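Local coordinates for dihydrofolate reductase, putative (Aspergillus flavus, PDB 6DRS), which probably catalyses the NADPH-dependent reduction of dihydrofolate to tetrahydrofolate, and is held here with NADP and a diaminoquinazoline antifolate, at residues A[50-55]-A[150-155]; A[70-75]-A[97-102]; A[90-95]-A[129-134]; A[203-206]-A[210-213]; A[229-232]-A[237-240]. All coordinates share one frame; numbering follows the deposited sequence.

Contact 1 of 5, residues A[50-55]-A[150-155]. With SO4 (sulfate ion), chain D.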
# COMPACT_ATOMS: atom_id res chain seq x y z
N ARG A 50 1.42 -10.98 2.47
CA ARG A 50 2.42 -12.06 2.48
C ARG A 50 3.46 -11.86 3.60
O ARG A 50 4.32 -10.97 3.50
CB ARG A 50 3.12 -12.04 1.12
CG ARG A 50 4.09 -13.19 0.92
CD ARG A 50 4.77 -13.27 -0.43
NE ARG A 50 3.78 -13.71 -1.41
CZ ARG A 50 3.37 -12.98 -2.46
NH1 ARG A 50 2.41 -13.46 -3.24
NH2 ARG A 50 3.90 -11.80 -2.73
N PRO A 51 3.45 -12.74 4.63
CA PRO A 51 4.41 -12.70 5.75
C PRO A 51 5.83 -13.06 5.28
O PRO A 51 5.99 -13.93 4.41
CB PRO A 51 3.95 -13.81 6.71
CG PRO A 51 2.51 -14.04 6.33
CD PRO A 51 2.55 -13.89 4.83
N PRO A 52 6.85 -12.37 5.82
CA PRO A 52 8.24 -12.65 5.44
C PRO A 52 8.76 -13.93 6.12
O PRO A 52 9.81 -14.43 5.74
CB PRO A 52 9.03 -11.43 5.95
CG PRO A 52 8.21 -10.94 7.14
CD PRO A 52 6.77 -11.26 6.77
N ARG A 53 8.06 -14.42 7.15
CA ARG A 53 8.36 -15.71 7.76
C ARG A 53 7.13 -16.20 8.52
O ARG A 53 6.22 -15.42 8.80
CB ARG A 53 9.57 -15.59 8.69
CG ARG A 53 9.37 -14.67 9.87
CD ARG A 53 10.71 -14.14 10.34
NE ARG A 53 10.48 -13.36 11.55
CZ ARG A 53 10.15 -12.07 11.55
NH1 ARG A 53 10.23 -11.36 10.44
NH2 ARG A 53 9.73 -11.50 12.68
N PRO A 54 7.12 -17.49 8.89
CA PRO A 54 5.92 -18.09 9.45
C PRO A 54 5.59 -17.41 10.78
O PRO A 54 6.48 -16.93 11.48
CB PRO A 54 6.28 -19.58 9.61
CG PRO A 54 7.38 -19.75 8.58
CD PRO A 54 8.19 -18.50 8.86
N GLY A 55 4.29 -17.32 11.07
CA GLY A 55 3.82 -16.78 12.34
C GLY A 55 3.99 -15.28 12.46
O GLY A 55 4.06 -14.79 13.58
N LEU A 150 5.65 -9.18 14.44
CA LEU A 150 5.57 -8.17 13.35
C LEU A 150 6.28 -8.72 12.10
O LEU A 150 7.43 -9.15 12.22
CB LEU A 150 6.18 -6.84 13.80
CG LEU A 150 6.05 -5.66 12.81
CD1 LEU A 150 4.60 -5.37 12.46
CD2 LEU A 150 6.68 -4.39 13.37
N GLY A 151 5.57 -8.79 10.96
CA GLY A 151 6.18 -9.11 9.66
C GLY A 151 6.73 -7.87 8.95
O GLY A 151 7.39 -7.06 9.55
N SER A 152 6.46 -7.72 7.66
CA SER A 152 6.96 -6.54 6.90
C SER A 152 6.09 -5.30 7.19
O SER A 152 4.90 -5.42 7.42
CB SER A 152 6.98 -6.85 5.45
OG SER A 152 7.73 -8.03 5.24
N VAL A 153 6.69 -4.12 7.17
CA VAL A 153 5.93 -2.86 7.32
C VAL A 153 5.89 -2.12 5.97
O VAL A 153 6.93 -1.83 5.35
CB VAL A 153 6.50 -1.97 8.45
CG1 VAL A 153 5.73 -0.66 8.57
CG2 VAL A 153 6.52 -2.72 9.77
N PHE A 154 4.68 -1.82 5.55
CA PHE A 154 4.43 -1.09 4.32
C PHE A 154 3.82 0.26 4.67
O PHE A 154 2.95 0.33 5.54
CB PHE A 154 3.39 -1.83 3.48
CG PHE A 154 3.93 -3.08 2.86
CD1 PHE A 154 4.66 -3.03 1.68
CD2 PHE A 154 3.80 -4.30 3.51
CE1 PHE A 154 5.21 -4.18 1.14
CE2 PHE A 154 4.33 -5.46 2.96
CZ PHE A 154 5.03 -5.40 1.77
N VAL A 155 4.27 1.31 3.98
CA VAL A 155 3.55 2.59 4.00
C VAL A 155 2.66 2.65 2.76
O VAL A 155 3.18 2.67 1.64
CB VAL A 155 4.54 3.77 4.01
CG1 VAL A 155 3.83 5.11 3.80
CG2 VAL A 155 5.34 3.77 5.30
S SO4 D . 2.39 -16.81 -1.59
O1 SO4 D . 3.78 -17.01 -2.07
O2 SO4 D . 1.75 -18.11 -1.28
O3 SO4 D . 1.59 -16.18 -2.67
O4 SO4 D . 2.43 -15.94 -0.39
O HOH W 1 6.81 -10.40 3.26

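Contact 2 of 5, residues A[70-75]-A[97-102]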
# COMPACT_ATOMS: atom_id res chain seq x y z
N VAL A 70 -11.00 3.34 1.57
CA VAL A 70 -11.44 1.95 1.43
C VAL A 70 -12.92 1.89 1.82
O VAL A 70 -13.28 2.43 2.85
CB VAL A 70 -10.64 1.01 2.35
CG1 VAL A 70 -10.86 -0.44 1.97
CG2 VAL A 70 -9.15 1.34 2.36
N PRO A 71 -13.74 1.19 1.03
CA PRO A 71 -15.17 1.02 1.36
C PRO A 71 -15.35 0.42 2.76
O PRO A 71 -14.53 -0.40 3.18
CB PRO A 71 -15.72 0.04 0.30
CG PRO A 71 -14.70 0.08 -0.82
CD PRO A 71 -13.38 0.40 -0.15
N LYS A 72 -16.38 0.83 3.49
CA LYS A 72 -16.39 0.60 4.95
C LYS A 72 -16.47 -0.90 5.27
O LYS A 72 -15.93 -1.36 6.31
CB LYS A 72 -17.54 1.36 5.63
CG LYS A 72 -17.54 1.25 7.15
CD LYS A 72 -18.51 2.20 7.81
CE LYS A 72 -19.91 1.64 7.91
NZ LYS A 72 -20.73 2.45 8.85
N SER A 73 -17.14 -1.66 4.40
CA SER A 73 -17.41 -3.07 4.62
C SER A 73 -16.13 -3.89 4.44
O SER A 73 -16.03 -4.97 5.01
CB SER A 73 -18.49 -3.54 3.68
OG SER A 73 -18.08 -3.31 2.34
N LEU A 74 -15.17 -3.38 3.65
CA LEU A 74 -13.91 -4.04 3.42
C LEU A 74 -12.89 -3.59 4.47
O LEU A 74 -11.77 -4.07 4.50
CB LEU A 74 -13.41 -3.70 2.00
CG LEU A 74 -14.15 -4.35 0.83
CD1 LEU A 74 -13.20 -4.57 -0.34
CD2 LEU A 74 -14.81 -5.68 1.21
N ARG A 75 -13.24 -2.68 5.36
CA ARG A 75 -12.15 -2.23 6.22
C ARG A 75 -12.48 -2.48 7.70
O ARG A 75 -13.67 -2.64 8.04
CB ARG A 75 -11.82 -0.77 5.88
CG ARG A 75 -12.59 0.25 6.70
CD ARG A 75 -12.53 1.62 6.09
NE ARG A 75 -13.54 2.40 6.80
CZ ARG A 75 -14.29 3.35 6.27
NH1 ARG A 75 -14.21 3.62 4.98
NH2 ARG A 75 -15.13 4.02 7.04
N ALA A 97 -12.30 1.21 16.13
CA ALA A 97 -12.66 0.12 17.07
C ALA A 97 -14.00 -0.47 16.64
O ALA A 97 -14.18 -1.69 16.62
CB ALA A 97 -12.69 0.61 18.48
N GLU A 98 -14.90 0.40 16.23
CA GLU A 98 -16.23 -0.06 15.85
C GLU A 98 -16.15 -0.86 14.55
O GLU A 98 -16.78 -1.92 14.44
CB GLU A 98 -17.14 1.16 15.70
CG GLU A 98 -18.61 0.86 15.91
CD GLU A 98 -19.46 2.10 15.66
OE1 GLU A 98 -19.21 3.15 16.32
OE2 GLU A 98 -20.35 2.03 14.78
N GLU A 99 -15.40 -0.34 13.58
CA GLU A 99 -15.30 -0.97 12.25
C GLU A 99 -14.56 -2.31 12.36
O GLU A 99 -14.96 -3.31 11.77
CB GLU A 99 -14.68 0.02 11.25
CG GLU A 99 -15.62 1.13 10.81
CD GLU A 99 -14.98 2.27 10.03
OE1 GLU A 99 -13.77 2.19 9.73
OE2 GLU A 99 -15.67 3.25 9.72
N LEU A 100 -13.49 -2.33 13.15
CA LEU A 100 -12.78 -3.60 13.48
C LEU A 100 -13.75 -4.68 14.01
O LEU A 100 -13.76 -5.81 13.51
CB LEU A 100 -11.67 -3.29 14.49
CG LEU A 100 -10.80 -4.48 14.88
CD1 LEU A 100 -10.30 -5.21 13.64
CD2 LEU A 100 -9.62 -4.02 15.75
N LYS A 101 -14.58 -4.32 14.99
CA LYS A 101 -15.55 -5.25 15.61
C LYS A 101 -16.52 -5.81 14.56
O LYS A 101 -16.89 -6.99 14.60
CB LYS A 101 -16.28 -4.54 16.76
CG LYS A 101 -17.26 -5.40 17.55
CD LYS A 101 -17.97 -4.65 18.66
CE LYS A 101 -18.89 -5.57 19.43
NZ LYS A 101 -19.35 -4.96 20.70
N GLU A 102 -16.98 -4.96 13.65
CA GLU A 102 -17.88 -5.43 12.57
C GLU A 102 -17.10 -6.40 11.66
O GLU A 102 -17.62 -7.45 11.20
CB GLU A 102 -18.40 -4.17 11.85
CG GLU A 102 -19.48 -4.40 10.81
CD GLU A 102 -20.42 -5.57 11.02
OE1 GLU A 102 -21.01 -5.67 12.13
OE2 GLU A 102 -20.57 -6.38 10.07
O HOH W 2 -15.93 -3.04 9.27

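Contact 3 of 5, residues A[90-95]-A[129-134]. With NAP (NADP nicotinamide-adenine-dinucleotide phosphate), chain H.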
# COMPACT_ATOMS: atom_id res chain seq x y z
N GLU A 90 -8.39 10.22 19.44
CA GLU A 90 -9.51 9.94 20.34
C GLU A 90 -10.75 9.59 19.51
O GLU A 90 -11.33 8.52 19.68
CB GLU A 90 -9.78 11.12 21.29
CG GLU A 90 -8.54 11.68 21.97
CD GLU A 90 -7.67 12.67 21.19
OE1 GLU A 90 -7.62 12.59 19.94
OE2 GLU A 90 -7.03 13.53 21.82
N GLY A 91 -11.13 10.50 18.60
CA GLY A 91 -12.35 10.34 17.82
C GLY A 91 -12.24 9.19 16.83
O GLY A 91 -13.17 8.38 16.70
N VAL A 92 -11.09 9.11 16.16
CA VAL A 92 -10.88 8.11 15.09
C VAL A 92 -10.76 6.70 15.70
O VAL A 92 -11.39 5.73 15.20
CB VAL A 92 -9.66 8.52 14.23
CG1 VAL A 92 -9.31 7.46 13.18
CG2 VAL A 92 -9.90 9.86 13.55
N SER A 93 -10.01 6.58 16.81
CA SER A 93 -9.99 5.34 17.65
C SER A 93 -11.40 4.75 17.80
O SER A 93 -11.60 3.59 17.46
CB SER A 93 -9.41 5.62 18.99
OG SER A 93 -8.01 5.83 18.87
N LYS A 94 -12.36 5.54 18.32
CA LYS A 94 -13.69 4.98 18.59
C LYS A 94 -14.29 4.40 17.31
O LYS A 94 -14.90 3.31 17.32
CB LYS A 94 -14.68 6.02 19.13
CG LYS A 94 -14.32 6.67 20.46
CD LYS A 94 -15.53 6.76 21.41
CE LYS A 94 -15.74 8.10 22.09
NZ LYS A 94 -14.46 8.77 22.40
N ARG A 95 -14.13 5.12 16.20
CA ARG A 95 -14.78 4.68 14.96
C ARG A 95 -14.05 3.45 14.40
O ARG A 95 -14.68 2.54 13.86
CB ARG A 95 -14.85 5.85 13.96
CG ARG A 95 -15.40 5.49 12.59
CD ARG A 95 -15.50 6.69 11.67
NE ARG A 95 -14.22 7.28 11.29
CZ ARG A 95 -13.56 6.96 10.19
NH1 ARG A 95 -14.02 6.00 9.40
NH2 ARG A 95 -12.46 7.62 9.87
N ALA A 129 -6.49 -3.41 13.76
CA ALA A 129 -6.43 -1.99 13.41
C ALA A 129 -6.07 -1.20 14.66
O ALA A 129 -6.66 -1.43 15.71
CB ALA A 129 -7.74 -1.53 12.84
N ILE A 130 -5.12 -0.29 14.52
CA ILE A 130 -4.75 0.60 15.60
C ILE A 130 -4.55 2.02 15.05
O ILE A 130 -4.25 2.21 13.87
CB ILE A 130 -3.50 0.09 16.32
CG1 ILE A 130 -2.26 0.22 15.44
CG2 ILE A 130 -3.71 -1.35 16.76
CD1 ILE A 130 -1.07 -0.59 15.94
N VAL A 131 -4.68 3.02 15.93
CA VAL A 131 -4.66 4.42 15.52
C VAL A 131 -3.51 5.11 16.24
O VAL A 131 -3.42 4.96 17.42
CB VAL A 131 -6.00 5.09 15.88
CG1 VAL A 131 -6.01 6.57 15.50
CG2 VAL A 131 -7.20 4.34 15.31
N SER A 132 -2.65 5.83 15.53
CA SER A 132 -1.49 6.50 16.09
C SER A 132 -1.53 7.98 15.71
O SER A 132 -2.24 8.36 14.77
CB SER A 132 -0.21 5.89 15.57
OG SER A 132 -0.30 4.47 15.62
N SER A 133 -0.70 8.75 16.39
CA SER A 133 -0.70 10.22 16.32
C SER A 133 0.31 10.71 15.27
O SER A 133 0.46 11.93 15.04
CB SER A 133 -0.37 10.78 17.67
OG SER A 133 0.97 10.45 18.01
N GLY A 134 1.00 9.78 14.63
CA GLY A 134 2.03 10.13 13.68
C GLY A 134 2.64 8.88 13.06
O GLY A 134 2.34 7.75 13.48
PA NAP H . -3.50 10.76 3.43
O1A NAP H . -4.02 9.39 3.12
O2A NAP H . -2.08 11.20 3.51
O5B NAP H . -4.23 11.25 4.80
C5B NAP H . -4.20 12.61 5.28
C4B NAP H . -4.67 12.53 6.72
O4B NAP H . -3.72 11.78 7.48
C3B NAP H . -4.75 13.87 7.43
O3B NAP H . -6.02 14.50 7.18
C2B NAP H . -4.59 13.46 8.88
O2B NAP H . -5.77 12.80 9.34
C1B NAP H . -3.58 12.32 8.80
N9A NAP H . -2.23 12.82 8.94
C8A NAP H . -1.50 13.16 7.87
N7A NAP H . -0.28 13.58 8.26
C5A NAP H . -0.21 13.50 9.60
C6A NAP H . 0.81 13.80 10.63
N6A NAP H . 2.00 14.25 10.21
N1A NAP H . 0.54 13.60 11.94
C2A NAP H . -0.67 13.12 12.29
N3A NAP H . -1.65 12.83 11.40
C4A NAP H . -1.51 13.00 10.06
O3 NAP H . -4.36 11.75 2.45
PN NAP H . -3.98 12.35 0.99
O1N NAP H . -2.56 12.73 0.91
O2N NAP H . -5.07 13.37 0.78
O5D NAP H . -4.26 11.11 0.03
C5D NAP H . -5.54 10.52 -0.03
C4D NAP H . -5.73 10.32 -1.52
O4D NAP H . -4.62 9.58 -2.02
C3D NAP H . -6.98 9.57 -1.92
O3D NAP H . -7.43 10.14 -3.17
C2D NAP H . -6.47 8.17 -2.12
O2D NAP H . -7.30 7.47 -3.01
C1D NAP H . -5.09 8.40 -2.69
N1N NAP H . -4.18 7.25 -2.47
C2N NAP H . -3.68 6.63 -3.56
C3N NAP H . -2.83 5.52 -3.45
C7N NAP H . -2.26 4.85 -4.70
O7N NAP H . -1.43 3.94 -4.62
N7N NAP H . -2.70 5.29 -5.90
C4N NAP H . -2.54 5.02 -2.16
C5N NAP H . -3.09 5.68 -1.06
C6N NAP H . -3.92 6.79 -1.23
P2B NAP H . -6.90 13.60 10.16
O1X NAP H . -7.51 14.59 9.18
O2X NAP H . -7.92 12.51 10.44
O3X NAP H . -6.03 14.20 11.23

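Contact 4 of 5, residues A[203-206]-A[210-213]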
# COMPACT_ATOMS: atom_id res chain seq x y z
N GLU A 203 10.40 13.48 -10.35
CA GLU A 203 11.49 13.60 -11.29
C GLU A 203 12.72 12.87 -10.72
O GLU A 203 13.47 12.22 -11.46
CB GLU A 203 11.76 15.07 -11.60
CG GLU A 203 10.76 15.67 -12.60
CD GLU A 203 10.75 15.06 -14.00
OE1 GLU A 203 9.69 15.12 -14.68
OE2 GLU A 203 11.79 14.51 -14.42
N GLU A 204 12.86 12.92 -9.40
CA GLU A 204 14.02 12.33 -8.80
C GLU A 204 14.00 10.80 -8.95
O GLU A 204 15.07 10.20 -8.96
CB GLU A 204 14.27 12.92 -7.41
CG GLU A 204 13.41 12.35 -6.31
CD GLU A 204 13.36 13.26 -5.09
OE1 GLU A 204 13.00 14.46 -5.26
OE2 GLU A 204 13.70 12.77 -3.97
N LEU A 205 12.82 10.17 -9.12
CA LEU A 205 12.73 8.74 -9.44
C LEU A 205 12.94 8.52 -10.95
O LEU A 205 13.67 7.63 -11.34
CB LEU A 205 11.35 8.20 -9.06
CG LEU A 205 10.95 8.38 -7.60
CD1 LEU A 205 9.52 7.91 -7.39
CD2 LEU A 205 11.92 7.66 -6.67
N LEU A 206 12.27 9.31 -11.77
CA LEU A 206 12.34 9.06 -13.21
C LEU A 206 13.75 9.39 -13.74
O LEU A 206 14.19 8.79 -14.72
CB LEU A 206 11.22 9.82 -13.95
CG LEU A 206 9.79 9.61 -13.44
CD1 LEU A 206 8.87 10.75 -13.86
CD2 LEU A 206 9.21 8.26 -13.84
N GLY A 210 19.44 10.36 -6.58
CA GLY A 210 19.33 9.94 -5.18
C GLY A 210 18.52 8.66 -5.06
O GLY A 210 18.29 8.16 -3.97
N TRP A 211 18.08 8.14 -6.20
CA TRP A 211 17.27 6.94 -6.22
C TRP A 211 17.81 6.03 -7.31
O TRP A 211 18.26 6.52 -8.32
CB TRP A 211 15.80 7.26 -6.49
CG TRP A 211 15.17 8.03 -5.37
CD1 TRP A 211 15.17 9.38 -5.20
CD2 TRP A 211 14.47 7.47 -4.24
NE1 TRP A 211 14.51 9.71 -4.05
CE2 TRP A 211 14.07 8.56 -3.44
CE3 TRP A 211 14.13 6.17 -3.85
CZ2 TRP A 211 13.35 8.39 -2.26
CZ3 TRP A 211 13.42 6.00 -2.68
CH2 TRP A 211 13.04 7.09 -1.91
N ARG A 212 17.76 4.73 -7.10
CA ARG A 212 18.14 3.83 -8.14
C ARG A 212 16.91 3.01 -8.51
O ARG A 212 16.21 2.57 -7.64
CB ARG A 212 19.27 2.93 -7.63
CG ARG A 212 19.78 1.93 -8.65
CD ARG A 212 20.97 1.18 -8.08
NE ARG A 212 20.54 -0.05 -7.44
CZ ARG A 212 20.19 -1.16 -8.09
NH1 ARG A 212 20.45 -1.28 -9.39
NH2 ARG A 212 19.56 -2.13 -7.45
N LYS A 213 16.68 2.81 -9.79
CA LYS A 213 15.70 1.87 -10.17
C LYS A 213 16.33 0.47 -10.14
O LYS A 213 17.42 0.28 -10.71
CB LYS A 213 15.17 2.22 -11.55
CG LYS A 213 14.07 1.30 -12.04
CD LYS A 213 13.55 1.63 -13.40
CE LYS A 213 12.49 0.62 -13.79
NZ LYS A 213 12.71 0.14 -15.18

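Contact 5 of 5, residues A[229-232]-A[237-240]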
# COMPACT_ATOMS: atom_id res chain seq x y z
N GLY A 229 8.63 -6.52 -14.50
CA GLY A 229 8.83 -5.14 -14.91
C GLY A 229 8.32 -4.88 -16.32
O GLY A 229 8.56 -3.82 -16.85
N GLU A 230 7.57 -5.82 -16.89
CA GLU A 230 7.00 -5.73 -18.24
C GLU A 230 5.65 -4.99 -18.19
O GLU A 230 4.93 -5.12 -17.19
CB GLU A 230 6.66 -7.15 -18.69
CG GLU A 230 7.21 -7.53 -20.05
CD GLU A 230 8.72 -7.60 -20.07
OE1 GLU A 230 9.37 -6.57 -20.39
OE2 GLU A 230 9.25 -8.69 -19.76
N TRP A 231 5.26 -4.31 -19.28
CA TRP A 231 3.90 -3.76 -19.41
C TRP A 231 2.94 -4.91 -19.68
O TRP A 231 3.29 -5.82 -20.39
CB TRP A 231 3.78 -2.70 -20.52
CG TRP A 231 4.47 -1.41 -20.20
CD1 TRP A 231 5.68 -1.03 -20.68
CD2 TRP A 231 4.02 -0.35 -19.34
NE1 TRP A 231 6.03 0.19 -20.17
CE2 TRP A 231 5.04 0.64 -19.34
CE3 TRP A 231 2.87 -0.11 -18.58
CZ2 TRP A 231 4.94 1.84 -18.64
CZ3 TRP A 231 2.78 1.06 -17.87
CH2 TRP A 231 3.80 2.02 -17.89
N LYS A 232 1.75 -4.84 -19.11
CA LYS A 232 0.71 -5.87 -19.24
C LYS A 232 -0.63 -5.14 -19.47
O LYS A 232 -0.87 -4.08 -18.88
CB LYS A 232 0.63 -6.67 -17.94
CG LYS A 232 1.95 -6.83 -17.19
CD LYS A 232 1.85 -6.73 -15.67
CE LYS A 232 1.07 -7.88 -15.07
NZ LYS A 232 0.76 -7.66 -13.64
N VAL A 237 -6.19 0.34 -19.53
CA VAL A 237 -4.89 0.73 -19.05
C VAL A 237 -3.86 -0.35 -19.40
O VAL A 237 -4.21 -1.47 -19.69
CB VAL A 237 -4.90 1.06 -17.55
CG1 VAL A 237 -5.68 2.34 -17.27
CG2 VAL A 237 -5.41 -0.10 -16.69
N ARG A 238 -2.59 0.03 -19.40
CA ARG A 238 -1.49 -0.92 -19.25
C ARG A 238 -0.76 -0.60 -17.92
O ARG A 238 -0.69 0.57 -17.51
CB ARG A 238 -0.61 -1.00 -20.50
CG ARG A 238 0.07 0.30 -20.90
CD ARG A 238 1.10 0.34 -22.05
NE ARG A 238 2.03 1.47 -21.93
CZ ARG A 238 3.26 1.59 -22.47
NH1 ARG A 238 3.71 0.73 -23.37
NH2 ARG A 238 4.05 2.59 -22.11
N ILE A 239 -0.22 -1.63 -17.25
CA ILE A 239 0.45 -1.48 -15.94
C ILE A 239 1.78 -2.26 -15.94
O ILE A 239 1.92 -3.26 -16.65
CB ILE A 239 -0.47 -1.93 -14.78
CG1 ILE A 239 -0.75 -3.44 -14.82
CG2 ILE A 239 -1.75 -1.08 -14.73
CD1 ILE A 239 -1.29 -4.03 -13.53
N GLN A 240 2.73 -1.79 -15.14
CA GLN A 240 3.98 -2.48 -14.86
C GLN A 240 4.40 -2.14 -13.42
O GLN A 240 4.03 -1.06 -12.90
CB GLN A 240 5.08 -2.12 -15.87
CG GLN A 240 5.51 -0.67 -15.77
CD GLN A 240 6.82 -0.29 -16.42
OE1 GLN A 240 7.35 0.78 -16.16
NE2 GLN A 240 7.35 -1.14 -17.28

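Contact 1 of 5, residues A[50-55]-A[150-155]
The Arg-53 guanidinium meets the carbonyl of Leu-150 obliquely, neither over a face nor at an edge. Arg-53 NH2 reaches Leu-150 O at 3.3 Å, but the N-H...O angle of 137° marks the bond as weak; the same nitrogen also has a weak bond to Gly-148 O. In Arg-50 the edge is occupied: a sulfate, probably from the crystallisation liquor, lies in the guanidinium plane, with NE 2.8 Å from sulfate O4 and NH1 2.9 Å from O3. The Arg-50 chain bends at chi3 (-72°); its guanidinium takes no part in the touch with strand 150-157 and also pairs with Glu-225. Between the two arginines, the Pro-52 ring packs on the strand backbone, CD lying 3.7 Å from Gly-151 CA, while its CG comes within 3.5 Å of Ser-152 OG. Ser-152 OG, set beside its own backbone N, hydrogen-bonds at 3.2 Å to a water that donates to Arg-50 O at 2.6 Å. The evidence is of a thin, solvent-bridged surface contact. It joins the loop that follows helix 38-49 to the start of strand 150-157, which runs parallel to its sheet neighbours 57-63 and 7-17; Asn-58 of strand 57-63 bonds both Arg-50 O and Ser-152 N.

Contact 2 of 5, residues A[70-75]-A[97-102]
Glu-99 receives Arg-75 in a side-on, two-nitrogen salt bridge: NE lies 2.9 Å from Glu-99 OE1 and NH2 2.8 Å from OE2. Both hydrogen bonds are nearly straight and both oxygens lie close to the guanidinium plane. The carboxylate is turned 50° against that plane, and each oxygen is met from above the carboxylate plane. Glu-99 reaches across with CG beside its backbone N (chi1 -74°) and the rest of its chain extended. Arg-75 has an unusual chi1 of 91°, after which the chain runs straight out to NE. Arg-75 NH1 gives a 2.6 Å bond to Val-70 O, in line with the carbonyl, which fixes the group's rotation and ties Arg-75 to the start of its own loop. The salt bridge joins this loop, after helix 64-69, to helix 89-116 in what is probably the adenosine-binding subdomain of the dihydrofolate reductase fold. Lys-72 CA sits 3.6 Å above the centre of the Arg-75 guanidinium, and its CD comes within 3.6 Å of Glu-99 OE2. Tyr-67 OH bonds Glu-99 OE1, and Arg-95 pairs with OE2. Beside the salt bridge a water joins the two backbones, 2.6 Å from Arg-75 O and 2.7 Å from Glu-99 O.

Contact 3 of 5, residues A[90-95]-A[129-134]
Val-92 and Val-131 each hold CG1 opposite the backbone N (chi1 175° and 179°), and these two methyls meet, 4.1 Å from Val-92 CG1 to Val-131 CG1, with the side chains set aslant. In Ser-93, chi1 of -71° folds OG back beside its backbone N. Ser-93 OG hydrogen-bonds to Val-89 O, one turn earlier in the helix, and lies 3.7 Å from Val-131 CB. The hydroxyl packs against a hydrocarbon with its polar need met inside the helix. The second branch of Val-131, CG2, rests on the helix backbone, 3.8 Å from Ser-93 CA. This agrees with the 5.8 Å separation of Ser-93 CA and Val-131 CA. The helix is the crossover of a beta-alpha-beta unit: strand 81-85, helix 89-116 and strand 128-132 follow in order, and the two strands are parallel neighbours in the sheet. Val-131 is where the returning strand meets these first turns of its connection, with Ala-129 touching Val-96 further along. Val-89 and Val-96 extend the apolar patch around Val-131. Past the strand, Ser-133 O approaches the NADP adenine, 3.2 Å from C2A, and Gly-134 stands at the N-cap of helix 135-146, whose Asp-141 takes a hydrogen bond from Ser-132 OG.

Contact 4 of 5, residues A[203-206]-A[210-213]
Leu-205 and Trp-211 approach to 5.8 Å between their CA atoms, with only three residues between the short helix 203-206 and Gly-210, whose positive phi leads into strand 211-213. From there the Trp-211 side chain sets out toward the helix and meets two side chains in different ways. Leu-205 lies alongside it, pointing the same way, and lays one methyl on a face: Leu-205 CD2 is 3.7 Å from the centroid of the Trp-211 five-membered ring and 21° off its normal, a CH-pi contact. Leu-205 CD2 is 3.5 Å from both Trp-211 CG and Trp-211 CD2, offset toward that bond. Glu-204 works at the edge. Its CG is held between backbone N and carbonyl carbon (chi1 80°), and the chain then runs extended, crossing the indole aslant with Glu-204 CG 3.6 Å from Trp-211 CD1. This brings OE2 to the indole nitrogen: Trp-211 NE1 donates to Glu-204 OE2 at 3.2 Å with an N-H...O angle of 151°. The bond is fairly long, slightly tilted from the ring plane, and uses the anti lone pair of the carboxylate. It gives the N-H of a buried tryptophan an acceptor. The pair packs against the sheet: Ile-176 of strand 174-183 touches both Leu-205 and Trp-211, while Tyr-244 and Arg-246 of strand 237-246, the antiparallel neighbour of 211-213, touch Leu-205 and Trp-211 respectively.

Contact 5 of 5, residues A[229-232]-A[237-240]
A beta hairpin formed by strands 232-234 and 237-246 carries this contact, at the point where the incoming loop becomes its first strand. Trp-231 and Lys-232 lie against Arg-238, Ile-239 and Gln-240, the two segments running 157° apart. Lys-232 and Ile-239 form an antiparallel hydrogen-bonded pair: Lys-232 N to Ile-239 O measures 2.9 Å, and Ile-239 N to Lys-232 O 3.0 Å. Short CA-H...O contacts accompany them, among them Arg-238 CA to Lys-232 O at 3.2 Å. On the face away from the side chains of Lys-232 and Ile-239, the Trp-231 indole is sandwiched between two flat groups. The Arg-238 guanidinium lies on one side, its plane 8° from that of the ring and its CZ 3.7 Å from the centroid of the five-membered ring, a stacked cation-pi pair. The opposite side takes Gln-240, whose amide is 4° from parallel; its CG sits 3.6 Å from the centroid of the six-membered ring, almost on the normal. Arg-238 and Gln-240 share a conformation, CG between backbone N and carbonyl carbon and the chain then extended, which stands both upright with the indole between them. Their outer ends are tied to the adjoining strand 174-183, Arg-238 NH2 by a salt bridge with Glu-182 and Gln-240 OE1 by a bond from Asn-180. Chemically, this implies that the tryptophan is held by stacking rather than by a hydrogen bond to these flanking groups, and that Arg-238 probably serves as cation to the ring face and to Glu-182 at once.

How the contacts relate
Contacts 2 and 4 are buried, 3 and 5 partly so, and contact 1 lies at the surface. Contacts 2 and 3 share helix 89-116 and touch, Arg-75 NH2 lying 3.3 Å from Arg-95 NH1 with Glu-99 paired to both arginines; yet one relies on a buried salt bridge and the other on valines. Contacts 4 and 5 meet the same sheet, where strands 211-213 and 237-246 are neighbours, and each centres on a tryptophan: one covered by a leucine methyl, the other by a cation and an amide. Contacts 2 and 5 have centres about 32 Å apart, on opposite sides of the chain's centre. In contact 1 proline packing, a weak bond and a water join the segments.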